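Long-range contacts in CobC (Shigella flexneri 2a, PDB 6NRU), which acts as an alpha-ribazole phosphatase, probably removing phosphate from alpha-ribazole 5'-phosphate and adenosylcobalamin 5'-phosphate in the assembly of the cobalamin nucleotide loop: residues 12-17 / 26-31; 6-11 / 147-152. One frame throughout, in Å; residues are numbered along the deposited sequence.

Interaction 1: 12-17 / 26-31. With SO4 (sulfate ion), chain N.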
loop_
_atom_site.group_PDB
_atom_site.type_symbol
_atom_site.label_atom_id
_atom_site.label_comp_id
_atom_site.label_asym_id
_atom_site.label_seq_id
_atom_site.Cartn_x
_atom_site.Cartn_y
_atom_site.Cartn_z
ATOM N N GLY A 12 8.998 -1.099 -2.576
ATOM C CA GLY A 12 10.300 -0.822 -2.011
ATOM C C GLY A 12 10.601 0.665 -1.929
ATOM O O GLY A 12 9.801 1.528 -2.294
ATOM N N GLU A 13 11.802 0.959 -1.429
ATOM C CA GLU A 13 12.238 2.340 -1.267
ATOM C C GLU A 13 12.259 3.061 -2.610
ATOM O O GLU A 13 12.571 2.471 -3.648
ATOM C CB GLU A 13 13.626 2.384 -0.625
ATOM C CG GLU A 13 14.127 3.785 -0.311
ATOM C CD GLU A 13 15.620 3.829 -0.032
ATOM O OE1 GLU A 13 16.412 3.512 -0.944
ATOM O OE2 GLU A 13 15.999 4.183 1.104
ATOM N N THR A 14 11.912 4.345 -2.586
ATOM C CA THR A 14 11.899 5.181 -3.776
ATOM C C THR A 14 12.716 6.441 -3.518
ATOM O O THR A 14 13.085 6.752 -2.381
ATOM C CB THR A 14 10.467 5.546 -4.193
ATOM O OG1 THR A 14 9.841 6.300 -3.149
ATOM C CG2 THR A 14 9.649 4.293 -4.456
ATOM N N GLN A 15 13.015 7.162 -4.599
ATOM C CA GLN A 15 13.827 8.367 -4.476
ATOM C C GLN A 15 13.116 9.439 -3.665
ATOM O O GLN A 15 13.765 10.195 -2.932
ATOM C CB GLN A 15 14.190 8.905 -5.861
ATOM C CG GLN A 15 15.192 10.046 -5.836
ATOM C CD GLN A 15 16.514 9.642 -5.213
ATOM O OE1 GLN A 15 17.084 8.608 -5.560
ATOM N NE2 GLN A 15 17.008 10.457 -4.285
ATOM N N ALA A 16 11.790 9.525 -3.783
ATOM C CA ALA A 16 11.040 10.480 -2.975
ATOM C C ALA A 16 11.196 10.181 -1.489
ATOM O O ALA A 16 11.291 11.103 -0.671
ATOM C CB ALA A 16 9.564 10.467 -3.378
ATOM N N ASN A 17 11.221 8.897 -1.125
ATOM C CA ASN A 17 11.478 8.522 0.261
ATOM C C ASN A 17 12.856 8.995 0.700
ATOM O O ASN A 17 13.017 9.572 1.781
ATOM C CB ASN A 17 11.353 7.006 0.432
ATOM C CG ASN A 17 9.958 6.499 0.142
ATOM O OD1 ASN A 17 9.771 5.342 -0.239
ATOM N ND2 ASN A 17 8.966 7.366 0.316
ATOM N N ALA A 26 2.758 10.612 -8.259
ATOM C CA ALA A 26 3.897 10.948 -9.100
ATOM C C ALA A 26 4.752 9.710 -9.365
ATOM O O ALA A 26 4.913 8.865 -8.480
ATOM C CB ALA A 26 4.743 12.036 -8.443
ATOM N N PRO A 27 5.314 9.571 -10.573
ATOM C CA PRO A 27 6.143 8.388 -10.900
ATOM C C PRO A 27 7.563 8.489 -10.357
ATOM O O PRO A 27 8.541 8.709 -11.078
ATOM C CB PRO A 27 6.100 8.376 -12.431
ATOM C CG PRO A 27 5.979 9.816 -12.800
ATOM C CD PRO A 27 5.115 10.449 -11.741
ATOM N N THR A 28 7.699 8.318 -9.046
ATOM C CA THR A 28 9.075 8.335 -8.565
ATOM C C THR A 28 9.683 6.935 -8.652
ATOM O O THR A 28 9.008 5.944 -8.356
ATOM C CB THR A 28 9.139 8.839 -7.128
ATOM O OG1 THR A 28 10.447 8.605 -6.592
ATOM C CG2 THR A 28 8.102 8.133 -6.271
ATOM N N PRO A 29 10.945 6.820 -9.059
ATOM C CA PRO A 29 11.518 5.500 -9.331
ATOM C C PRO A 29 11.968 4.785 -8.065
ATOM O O PRO A 29 12.255 5.393 -7.033
ATOM C CB PRO A 29 12.718 5.824 -10.225
ATOM C CG PRO A 29 13.159 7.168 -9.746
ATOM C CD PRO A 29 11.902 7.906 -9.344
ATOM N N LEU A 30 12.031 3.461 -8.172
ATOM C CA LEU A 30 12.609 2.648 -7.112
ATOM C C LEU A 30 14.116 2.871 -7.041
ATOM O O LEU A 30 14.793 2.972 -8.070
ATOM C CB LEU A 30 12.312 1.168 -7.362
ATOM C CG LEU A 30 11.314 0.417 -6.475
ATOM C CD1 LEU A 30 10.002 1.170 -6.378
ATOM C CD2 LEU A 30 11.079 -0.985 -7.024
ATOM N N THR A 31 14.639 2.955 -5.817
ATOM C CA THR A 31 16.074 3.017 -5.590
ATOM C C THR A 31 16.649 1.608 -5.522
ATOM O O THR A 31 15.975 0.662 -5.112
ATOM C CB THR A 31 16.407 3.753 -4.290
ATOM O OG1 THR A 31 16.125 2.908 -3.169
ATOM C CG2 THR A 31 15.602 5.027 -4.170
HETATM S S SO4 N . 5.438 6.365 0.663
HETATM O O1 SO4 N . 4.163 6.976 1.025
HETATM O O2 SO4 N . 6.489 7.378 0.698
HETATM O O3 SO4 N . 5.755 5.300 1.608
HETATM O O4 SO4 N . 5.348 5.802 -0.682
#
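Two backbone bonds, one from Gln15 and one from Thr31, flank the single bridge between Thr14 and Leu30. Gln15 N meets Pro29 O at 3.1 Å, and the same oxygen lies close to Thr14 CA. Thr31 N donates to Glu13 O over 3.0 Å. A side chain adds a third link: Thr28 OG1, anti to its backbone N (chi1 169°), accepts from Ala16 N at 3.2 Å, serving an N-H in the first turn of helix 15-18. Asn17, on the same helical turn, donates from ND2 to sulfate O2 at 2.5 Å. Gly12 closes the RHG signature of the histidine phosphatases, and these bonds tie the turn that follows it to the loop leading into helix 32-44. Among polar side chains, Glu13 extends its carboxylate to Thr31, but the 2.3 Å modelled between Glu13 OE1 and Thr31 OG1 is too short to be trusted; Thr31 OG1 also caps that helix weakly at Gly34 N. Van der Waals packing adds to this: the methyl CG2 of Thr31 packs on the backbone between Thr14 and Gln15, and Leu30 CD1 touches Thr14 CG2 at 3.7 Å, with helix 59-69 beyond the leucine.

Interaction 2: 6-11 / 147-152. With SO4 (sulfate ion), chain N.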
loop_
_atom_site.group_PDB
_atom_site.type_symbol
_atom_site.label_atom_id
_atom_site.label_comp_id
_atom_site.label_asym_id
_atom_site.label_seq_id
_atom_site.Cartn_x
_atom_site.Cartn_y
_atom_site.Cartn_z
ATOM N N LEU A 6 -4.762 -12.641 2.496
ATOM C CA LEU A 6 -4.174 -11.543 1.741
ATOM C C LEU A 6 -2.720 -11.387 2.163
ATOM O O LEU A 6 -2.436 -11.131 3.338
ATOM C CB LEU A 6 -4.943 -10.244 1.975
ATOM C CG LEU A 6 -6.468 -10.376 1.952
ATOM C CD1 LEU A 6 -7.124 -9.046 2.271
ATOM C CD2 LEU A 6 -6.938 -10.899 0.601
ATOM N N TRP A 7 -1.807 -11.564 1.216
ATOM C CA TRP A 7 -0.394 -11.309 1.453
ATOM C C TRP A 7 -0.103 -9.871 1.047
ATOM O O TRP A 7 -0.248 -9.514 -0.127
ATOM C CB TRP A 7 0.477 -12.291 0.673
ATOM C CG TRP A 7 0.164 -13.733 0.963
ATOM C CD1 TRP A 7 -0.905 -14.450 0.507
ATOM C CD2 TRP A 7 0.929 -14.632 1.777
ATOM N NE1 TRP A 7 -0.853 -15.735 0.985
ATOM C CE2 TRP A 7 0.264 -15.874 1.767
ATOM C CE3 TRP A 7 2.112 -14.507 2.514
ATOM C CZ2 TRP A 7 0.742 -16.984 2.467
ATOM C CZ3 TRP A 7 2.584 -15.609 3.206
ATOM C CH2 TRP A 7 1.900 -16.831 3.178
ATOM N N LEU A 8 0.282 -9.047 2.014
ATOM C CA LEU A 8 0.447 -7.615 1.801
ATOM C C LEU A 8 1.920 -7.283 1.618
ATOM O O LEU A 8 2.757 -7.672 2.440
ATOM C CB LEU A 8 -0.132 -6.827 2.978
ATOM C CG LEU A 8 -1.516 -7.283 3.447
ATOM C CD1 LEU A 8 -1.998 -6.459 4.629
ATOM C CD2 LEU A 8 -2.519 -7.216 2.302
ATOM N N ILE A 9 2.232 -6.563 0.544
ATOM C CA ILE A 9 3.585 -6.090 0.271
ATOM C C ILE A 9 3.504 -4.621 -0.116
ATOM O O ILE A 9 2.803 -4.264 -1.070
ATOM C CB ILE A 9 4.272 -6.896 -0.844
ATOM C CG1 ILE A 9 4.653 -8.289 -0.346
ATOM C CG2 ILE A 9 5.501 -6.155 -1.357
ATOM C CD1 ILE A 9 5.499 -9.071 -1.332
ATOM N N ARG A 10 4.209 -3.774 0.625
ATOM C CA ARG A 10 4.392 -2.383 0.250
ATOM C C ARG A 10 5.602 -2.275 -0.667
ATOM O O ARG A 10 6.594 -2.985 -0.484
ATOM C CB ARG A 10 4.576 -1.512 1.495
ATOM C CG ARG A 10 4.988 -0.072 1.232
ATOM C CD ARG A 10 5.448 0.578 2.527
ATOM N NE ARG A 10 5.933 1.945 2.352
ATOM C CZ ARG A 10 6.500 2.653 3.323
ATOM N NH1 ARG A 10 6.650 2.124 4.529
ATOM N NH2 ARG A 10 6.917 3.890 3.091
ATOM N N HIS A 11 5.506 -1.398 -1.665
ATOM C CA HIS A 11 6.585 -1.223 -2.626
ATOM C C HIS A 11 7.877 -0.802 -1.927
ATOM O O HIS A 11 7.870 -0.218 -0.839
ATOM C CB HIS A 11 6.200 -0.182 -3.675
ATOM C CG HIS A 11 6.001 1.191 -3.114
ATOM N ND1 HIS A 11 7.051 2.040 -2.832
ATOM C CD2 HIS A 11 4.875 1.862 -2.781
ATOM C CE1 HIS A 11 6.578 3.174 -2.348
ATOM N NE2 HIS A 11 5.261 3.092 -2.307
ATOM N N ILE A 147 -4.070 -14.441 -2.119
ATOM C CA ILE A 147 -4.038 -13.244 -2.947
ATOM C C ILE A 147 -2.917 -12.347 -2.446
ATOM O O ILE A 147 -2.889 -11.971 -1.268
ATOM C CB ILE A 147 -5.387 -12.511 -2.918
ATOM C CG1 ILE A 147 -6.525 -13.486 -3.233
ATOM C CG2 ILE A 147 -5.379 -11.339 -3.882
ATOM C CD1 ILE A 147 -7.904 -12.901 -3.039
ATOM N N LEU A 148 -1.988 -12.008 -3.335
ATOM C CA LEU A 148 -0.912 -11.079 -3.020
ATOM C C LEU A 148 -1.330 -9.669 -3.413
ATOM O O LEU A 148 -1.796 -9.444 -4.536
ATOM C CB LEU A 148 0.373 -11.467 -3.751
ATOM C CG LEU A 148 1.474 -10.405 -3.752
ATOM C CD1 LEU A 148 2.044 -10.203 -2.351
ATOM C CD2 LEU A 148 2.567 -10.762 -4.743
ATOM N N ILE A 149 -1.161 -8.724 -2.493
ATOM C CA ILE A 149 -1.525 -7.329 -2.715
ATOM C C ILE A 149 -0.258 -6.489 -2.658
ATOM O O ILE A 149 0.433 -6.464 -1.632
ATOM C CB ILE A 149 -2.553 -6.838 -1.686
ATOM C CG1 ILE A 149 -3.855 -7.625 -1.828
ATOM C CG2 ILE A 149 -2.796 -5.345 -1.850
ATOM C CD1 ILE A 149 -4.980 -7.088 -0.977
ATOM N N VAL A 150 0.044 -5.802 -3.756
ATOM C CA VAL A 150 1.191 -4.904 -3.847
ATOM C C VAL A 150 0.647 -3.483 -3.892
ATOM O O VAL A 150 0.004 -3.083 -4.871
ATOM C CB VAL A 150 2.061 -5.203 -5.075
ATOM C CG1 VAL A 150 3.341 -4.384 -5.029
ATOM C CG2 VAL A 150 2.372 -6.693 -5.163
ATOM N N SER A 151 0.903 -2.714 -2.834
ATOM C CA SER A 151 0.339 -1.376 -2.732
ATOM C C SER A 151 1.258 -0.440 -1.956
ATOM O O SER A 151 2.487 -0.539 -2.056
ATOM C CB SER A 151 -1.042 -1.430 -2.076
ATOM O OG SER A 151 -1.735 -0.205 -2.244
ATOM N N HIS A 152 0.669 0.461 -1.173
ATOM C CA HIS A 152 1.390 1.543 -0.520
ATOM C C HIS A 152 1.105 1.535 0.974
ATOM O O HIS A 152 0.232 0.813 1.465
ATOM C CB HIS A 152 1.010 2.896 -1.131
ATOM C CG HIS A 152 1.084 2.918 -2.624
ATOM N ND1 HIS A 152 2.205 3.337 -3.307
ATOM C CD2 HIS A 152 0.183 2.558 -3.568
ATOM C CE1 HIS A 152 1.989 3.240 -4.606
ATOM N NE2 HIS A 152 0.769 2.769 -4.792
HETATM S S SO4 N . 5.438 6.365 0.663
HETATM O O1 SO4 N . 4.163 6.976 1.025
HETATM O O2 SO4 N . 6.489 7.378 0.698
HETATM O O3 SO4 N . 5.755 5.300 1.608
HETATM O O4 SO4 N . 5.348 5.802 -0.682
#
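His11 places CG between its backbone N and carbonyl carbon (chi1 64°), whereas His152 holds CG anti to the carbonyl carbon (chi1 -50°), and the two imidazoles thereby converge just beyond the ends of their strands. Their planes make 68°, an oblique meeting in which His152 ND1 lies near the plane of the His11 ring, at its edge, 3.1 Å from His11 CD2. Behind them, strands 6-10 and 147-151 run parallel in the interior of the mixed sheet of this phosphoglycerate mutase-like fold. Five backbone bonds join them, from Trp7 N to Ile147 O at 2.7 Å as far as His11 N to Ser151 O at 3.2 Å, the last fixing the backbone of His11, the probable phosphohistidine. On one face Leu8 CD2 lies beside Ile149 CB at 4.0 Å, with helix 153-163 over them; on the other, Ile9 CD1 meets Leu148 CD1 at 3.8 Å. Ile147 O borders the Trp7 ring in its plane. Arg10, extended from CG to NE, directs NH2 to sulfate O3, though the modelled separation is doubtfully short, and His11 NE2 bonds weakly to sulfate O4 at 3.2 Å. His152 NE2 is held by Ser56 OG. Since NE2 is the nitrogen phosphorylated in a tele-phosphohistidine, the sulfate beside that of His11 is consistent with an anion occupying the phosphate pocket.

How the interactions relate
Contact 12-17 / 26-31 continues directly from the first strand of contact 6-11 / 147-152 and is nested within the long loop that the latter closes. Their centres are about 17 Å apart, yet both reach the same sulfate: Asn17 ND2 from interaction 1, Arg10 and His11 from interaction 2, with Arg60 of helix 59-69 as a further hydrogen-bond donor. The side chain of Thr14 lies about 4 Å from that of His11, the likely phosphohistidine. The side chain of Glu84, the probable proton donor/acceptor, is about 3 Å from that of His152 but about 9 Å from that of Thr28. A buried sheet thus presents the histidine, while a more peripheral turn borders the anion pocket.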